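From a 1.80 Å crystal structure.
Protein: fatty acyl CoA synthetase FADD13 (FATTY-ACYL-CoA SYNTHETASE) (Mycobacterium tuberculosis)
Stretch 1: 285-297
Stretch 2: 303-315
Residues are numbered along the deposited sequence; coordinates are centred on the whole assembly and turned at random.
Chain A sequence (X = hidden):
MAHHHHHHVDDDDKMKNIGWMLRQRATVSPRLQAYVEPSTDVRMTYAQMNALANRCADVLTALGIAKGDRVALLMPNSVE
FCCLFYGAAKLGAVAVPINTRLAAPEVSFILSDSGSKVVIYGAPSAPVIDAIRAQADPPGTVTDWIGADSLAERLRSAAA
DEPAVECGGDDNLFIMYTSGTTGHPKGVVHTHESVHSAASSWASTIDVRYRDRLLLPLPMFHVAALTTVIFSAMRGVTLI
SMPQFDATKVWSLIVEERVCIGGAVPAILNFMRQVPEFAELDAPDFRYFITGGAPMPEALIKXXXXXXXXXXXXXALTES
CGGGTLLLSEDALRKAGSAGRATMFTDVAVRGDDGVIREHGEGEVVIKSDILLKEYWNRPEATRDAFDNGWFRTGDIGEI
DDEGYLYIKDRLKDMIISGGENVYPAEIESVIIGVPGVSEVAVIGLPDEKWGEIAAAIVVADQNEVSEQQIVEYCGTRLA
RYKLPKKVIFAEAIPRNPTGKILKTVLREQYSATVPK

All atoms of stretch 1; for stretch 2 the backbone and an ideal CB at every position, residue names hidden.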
# COMPACT_ATOMS: atom_id res chain seq x y z
N ASP A 285 11.47 6.73 -23.78
CA ASP A 285 11.18 7.71 -22.73
C ASP A 285 11.05 7.01 -21.38
O ASP A 285 11.08 7.70 -20.35
CB ASP A 285 9.86 8.46 -23.00
CG ASP A 285 9.88 9.33 -24.27
OD1 ASP A 285 10.56 10.38 -24.29
OD2 ASP A 285 9.15 9.00 -25.23
N PHE A 286 10.82 5.69 -21.34
CA PHE A 286 10.50 5.03 -20.06
C PHE A 286 11.79 4.81 -19.25
O PHE A 286 12.76 4.22 -19.75
CB PHE A 286 9.83 3.67 -20.31
CG PHE A 286 9.22 3.12 -19.09
CD1 PHE A 286 7.95 3.50 -18.72
CD2 PHE A 286 9.99 2.38 -18.20
CE1 PHE A 286 7.40 3.03 -17.54
CE2 PHE A 286 9.46 1.95 -16.97
CZ PHE A 286 8.16 2.26 -16.67
N ARG A 287 11.84 5.32 -18.04
CA ARG A 287 13.05 5.23 -17.24
C ARG A 287 13.01 4.16 -16.19
O ARG A 287 13.99 3.46 -16.04
CB ARG A 287 13.38 6.58 -16.57
CG ARG A 287 13.42 7.73 -17.54
CD ARG A 287 14.25 8.93 -17.01
NE ARG A 287 13.65 9.47 -15.77
CZ ARG A 287 12.63 10.32 -15.70
NH1 ARG A 287 12.02 10.78 -16.79
NH2 ARG A 287 12.22 10.74 -14.48
N TYR A 288 11.94 4.10 -15.40
CA TYR A 288 11.88 3.11 -14.32
C TYR A 288 10.47 2.80 -13.82
O TYR A 288 9.57 3.60 -13.92
CB TYR A 288 12.78 3.56 -13.12
CG TYR A 288 12.37 4.84 -12.48
CD1 TYR A 288 11.46 4.87 -11.43
CD2 TYR A 288 12.90 6.03 -12.93
CE1 TYR A 288 11.14 6.02 -10.85
CE2 TYR A 288 12.57 7.22 -12.36
CZ TYR A 288 11.66 7.22 -11.31
OH TYR A 288 11.23 8.37 -10.69
N PHE A 289 10.34 1.65 -13.19
CA PHE A 289 9.17 1.32 -12.45
C PHE A 289 9.40 1.55 -10.97
O PHE A 289 10.50 1.40 -10.49
CB PHE A 289 8.82 -0.15 -12.63
CG PHE A 289 8.31 -0.50 -14.01
CD1 PHE A 289 6.98 -0.26 -14.37
CD2 PHE A 289 9.17 -1.08 -14.92
CE1 PHE A 289 6.50 -0.61 -15.64
CE2 PHE A 289 8.72 -1.40 -16.21
CZ PHE A 289 7.38 -1.18 -16.56
N ILE A 290 8.35 1.96 -10.27
CA ILE A 290 8.35 2.04 -8.81
C ILE A 290 7.52 0.84 -8.40
O ILE A 290 6.37 0.75 -8.81
CB ILE A 290 7.63 3.28 -8.30
CG1 ILE A 290 8.31 4.54 -8.84
CG2 ILE A 290 7.66 3.30 -6.73
CD1 ILE A 290 7.56 5.85 -8.53
N THR A 291 8.09 -0.10 -7.67
CA THR A 291 7.39 -1.33 -7.34
C THR A 291 7.25 -1.48 -5.84
O THR A 291 8.13 -1.13 -5.08
CB THR A 291 8.10 -2.59 -7.91
OG1 THR A 291 9.36 -2.75 -7.26
CG2 THR A 291 8.41 -2.43 -9.40
N GLY A 292 6.13 -2.05 -5.45
CA GLY A 292 5.87 -2.36 -4.05
C GLY A 292 5.84 -3.87 -3.94
O GLY A 292 5.82 -4.56 -4.94
N GLY A 293 5.84 -4.39 -2.73
CA GLY A 293 5.70 -5.82 -2.55
C GLY A 293 7.05 -6.43 -2.25
O GLY A 293 7.98 -5.73 -1.89
N ALA A 294 7.15 -7.73 -2.39
CA ALA A 294 8.38 -8.42 -2.08
C ALA A 294 9.51 -7.90 -2.96
O ALA A 294 9.27 -7.27 -3.99
CB ALA A 294 8.22 -9.94 -2.28
N PRO A 295 10.74 -8.17 -2.56
CA PRO A 295 11.86 -7.77 -3.43
C PRO A 295 11.77 -8.44 -4.83
O PRO A 295 11.28 -9.57 -4.98
CB PRO A 295 13.09 -8.25 -2.66
CG PRO A 295 12.61 -8.34 -1.17
CD PRO A 295 11.20 -8.86 -1.34
N MET A 296 12.18 -7.68 -5.84
CA MET A 296 12.20 -8.15 -7.20
C MET A 296 13.30 -9.19 -7.34
O MET A 296 14.38 -9.01 -6.80
CB MET A 296 12.57 -6.97 -8.08
CG MET A 296 11.48 -6.03 -8.33
SD MET A 296 10.37 -6.82 -9.46
CE MET A 296 11.31 -6.57 -10.97
N PRO A 297 13.05 -10.27 -8.11
CA PRO A 297 14.11 -11.24 -8.37
C PRO A 297 15.19 -10.64 -9.25
O PRO A 297 14.85 -9.89 -10.19
CB PRO A 297 13.41 -12.38 -9.11
CG PRO A 297 12.01 -12.02 -9.25
CD PRO A 297 11.74 -10.71 -8.61
N UNK A 303 16.90 -8.23 -16.73
CA UNK A 303 16.35 -8.22 -18.07
C UNK A 303 15.75 -6.84 -18.39
O UNK A 303 15.93 -6.33 -19.50
CB UNK A 303 15.29 -9.32 -18.22
N UNK A 304 15.14 -6.20 -17.38
CA UNK A 304 14.71 -4.85 -17.54
C UNK A 304 15.88 -3.91 -17.73
O UNK A 304 15.85 -3.06 -18.64
CB UNK A 304 13.87 -4.42 -16.34
N UNK A 305 16.97 -4.12 -16.99
CA UNK A 305 18.17 -3.31 -17.19
C UNK A 305 18.75 -3.43 -18.62
O UNK A 305 19.27 -2.47 -19.15
CB UNK A 305 19.23 -3.72 -16.17
N UNK A 306 18.68 -4.61 -19.22
CA UNK A 306 19.07 -4.77 -20.64
C UNK A 306 18.20 -3.97 -21.64
O UNK A 306 18.66 -3.70 -22.78
CB UNK A 306 19.01 -6.25 -21.01
N UNK A 307 16.97 -3.67 -21.24
CA UNK A 307 16.02 -2.84 -22.00
C UNK A 307 16.15 -1.36 -21.58
O UNK A 307 15.33 -0.53 -21.96
CB UNK A 307 14.59 -3.33 -21.78
N UNK A 308 17.22 -1.05 -20.82
CA UNK A 308 17.46 0.27 -20.23
C UNK A 308 16.33 0.77 -19.33
O UNK A 308 15.97 1.96 -19.37
CB UNK A 308 17.69 1.29 -21.35
N UNK A 309 15.74 -0.14 -18.56
CA UNK A 309 14.68 0.23 -17.61
C UNK A 309 15.12 -0.15 -16.24
O UNK A 309 15.52 -1.29 -16.03
CB UNK A 309 13.35 -0.44 -17.95
N UNK A 310 14.98 0.78 -15.29
CA UNK A 310 15.40 0.53 -13.91
C UNK A 310 14.21 0.23 -13.02
O UNK A 310 13.08 0.37 -13.45
CB UNK A 310 16.17 1.73 -13.36
N UNK A 311 14.47 -0.17 -11.78
CA UNK A 311 13.41 -0.48 -10.85
C UNK A 311 13.71 0.19 -9.51
O UNK A 311 14.83 0.11 -9.01
CB UNK A 311 13.25 -1.99 -10.69
N UNK A 312 12.73 0.92 -8.98
CA UNK A 312 12.76 1.44 -7.62
C UNK A 312 11.86 0.55 -6.75
O UNK A 312 10.75 0.15 -7.17
CB UNK A 312 12.31 2.90 -7.58
N UNK A 313 12.35 0.23 -5.57
CA UNK A 313 11.62 -0.64 -4.64
C UNK A 313 11.58 0.04 -3.30
O UNK A 313 12.29 1.01 -3.09
CB UNK A 313 12.26 -2.02 -4.53
N UNK A 314 10.73 -0.41 -2.40
CA UNK A 314 10.76 0.10 -1.04
C UNK A 314 9.87 -0.59 -0.06
O UNK A 314 9.29 -1.64 -0.35
CB UNK A 314 10.40 1.59 -1.05
N UNK A 315 9.72 0.06 1.08
CA UNK A 315 8.94 -0.41 2.16
C UNK A 315 8.09 0.75 2.67
O UNK A 315 8.62 1.85 2.93
CB UNK A 315 9.83 -1.00 3.26

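Position 303 lies in the last part of a helix, with nothing of stretch 1 within 5.5 Å of its CB, so the contact sets no preference; the residue is Ile303. At 304 the CA-to-CB bond points toward stretch 1, yet the CB is too distant for a short side chain to reach anything. A long or aromatic group could extend to the ring of Phe289. The residue is Tyr304, whose CE2 comes within 3.6 Å of Phe289 CE2; the edge of Phe289 is directed at the face of Tyr304 in an offset edge-to-face pair, with planes at 83°.

Positions 305, 306 and 307 are out of reach, and stretch 1 would tolerate almost anything there; they are Ala305, Ala306 and Lys307. Position 308 has positive phi and psi (57/39), a left-handed conformation favoured by glycine, asparagine and aspartate. It is Asn308, whose side chain ends away from stretch 1, while a water donates to Arg287 O and, weakly, to Asn308 O.

At 309 the CB points sideways, 4.4 Å from Phe286 CD2 and 5.0 Å from Phe289 CE2. Two aromatic rings call for an aliphatic group such as valine, isoleucine or leucine. Ile309 places CG2 3.5 Å from Phe286 CE2, at the edge of that ring, and 3.8 Å from Phe289 CD2.

From 310 the backbone runs parallel to strand 288-291, and side chains alternate between the sheet faces. Position 310 pairs with Tyr288, its CB 3.9 Å from Tyr288 CB on the same face; beyond that, stretch 1 sets little limit, and polar or apolar residues would suit. It is Glu310, whose backbone does the bonding: Glu310 N donates to Arg287 O (3.0 Å), and Glu310 O accepts from Phe289 N (3.0 Å).

Position 311 shares the face of Phe289 and Thr291, with Met296 CE and Thr291 CG2 each 5.0 Å from its CB. A modest apolar residue, beta-branched for a strand, fits well. Val311 sets CG1 3.7 Å from Thr291 CG2 and 4.0 Å from Met296 CG.

The CB at 312 lies on the opposite face, 4.4 Å from Tyr288 CD1 and 4.2 Å from Ile290 CA, again inviting an aliphatic group. Val312 packs CG2 3.7 Å from Tyr288 CD1. Its N donates to Phe289 O and its O accepts from Thr291 N, both at 2.7 Å.

Position 313 returns to the Thr291 face, its CB 4.1 Å from Thr291 OG1. Farther out, the Met296 amide offers a donor, so a side chain long enough to carry an acceptor, glutamine or glutamate, would suit. Gln313 OE1 accepts from Met296 N (2.9 Å, 173°), tying the loop after the strand to stretch 2.

At 314 the extended angles (-173/-167) are readily adopted by glycine, although a CB would stay 5.4 Å from Thr291 O. Gly314 N donates to a water that in turn donates to Thr291 O. Position 315 points away, so stretch 1 places no demand on it; it is Tyr315, whose OH is bonded elsewhere in the structure.

Stretch 2 303-315: IYAAKNIEVVQGY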
# COMPACT_ATOMS: atom_id res chain seq x y z
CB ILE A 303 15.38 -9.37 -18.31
CG1 ILE A 303 15.04 -9.45 -19.80
CG2 ILE A 303 14.19 -9.26 -17.45
CD1 ILE A 303 16.14 -9.92 -20.61
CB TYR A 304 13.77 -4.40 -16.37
CG TYR A 304 12.32 -4.83 -16.60
CD1 TYR A 304 11.81 -5.97 -16.03
CD2 TYR A 304 11.45 -4.08 -17.37
CE1 TYR A 304 10.52 -6.38 -16.25
CE2 TYR A 304 10.13 -4.47 -17.59
CZ TYR A 304 9.67 -5.63 -17.02
OH TYR A 304 8.38 -6.01 -17.25
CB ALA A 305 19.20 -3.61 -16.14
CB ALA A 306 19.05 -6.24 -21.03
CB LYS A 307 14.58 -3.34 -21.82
CG LYS A 307 13.49 -2.86 -22.82
CD LYS A 307 12.10 -3.63 -22.63
CE LYS A 307 10.83 -2.84 -23.14
NZ LYS A 307 10.75 -2.86 -24.67
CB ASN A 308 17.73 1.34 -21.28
CG ASN A 308 18.95 1.04 -22.08
OD1 ASN A 308 18.88 0.59 -23.24
ND2 ASN A 308 20.10 1.28 -21.47
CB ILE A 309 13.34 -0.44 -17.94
CG1 ILE A 309 12.88 0.00 -19.35
CG2 ILE A 309 12.27 -0.17 -16.84
CD1 ILE A 309 11.67 -0.82 -19.88
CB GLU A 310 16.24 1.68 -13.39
CG GLU A 310 17.64 1.59 -14.02
CD GLU A 310 18.60 2.66 -13.57
OE1 GLU A 310 18.16 3.77 -13.24
OE2 GLU A 310 19.82 2.38 -13.58
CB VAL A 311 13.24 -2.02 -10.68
CG1 VAL A 311 12.06 -2.32 -9.82
CG2 VAL A 311 13.01 -2.70 -12.06
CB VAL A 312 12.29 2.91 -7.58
CG1 VAL A 312 12.05 3.41 -6.12
CG2 VAL A 312 13.29 3.78 -8.45
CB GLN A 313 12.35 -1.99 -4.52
CG GLN A 313 12.38 -2.79 -5.75
CD GLN A 313 13.33 -3.95 -5.62
OE1 GLN A 313 12.95 -4.98 -5.07
NE2 GLN A 313 14.57 -3.80 -6.12
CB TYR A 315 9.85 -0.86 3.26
CG TYR A 315 9.18 -1.13 4.58
CD1 TYR A 315 8.39 -2.27 4.77
CD2 TYR A 315 9.31 -0.24 5.64
CE1 TYR A 315 7.83 -2.56 6.00
CE2 TYR A 315 8.73 -0.51 6.87
CZ TYR A 315 7.98 -1.66 7.03
OH TYR A 315 7.40 -1.89 8.26
O HOH W 1 16.39 4.21 -16.94
O HOH W 2 8.96 -2.65 -3.27
O HOH W 3 9.80 -4.82 -4.95
O HOH W 4 6.56 -2.78 -0.14
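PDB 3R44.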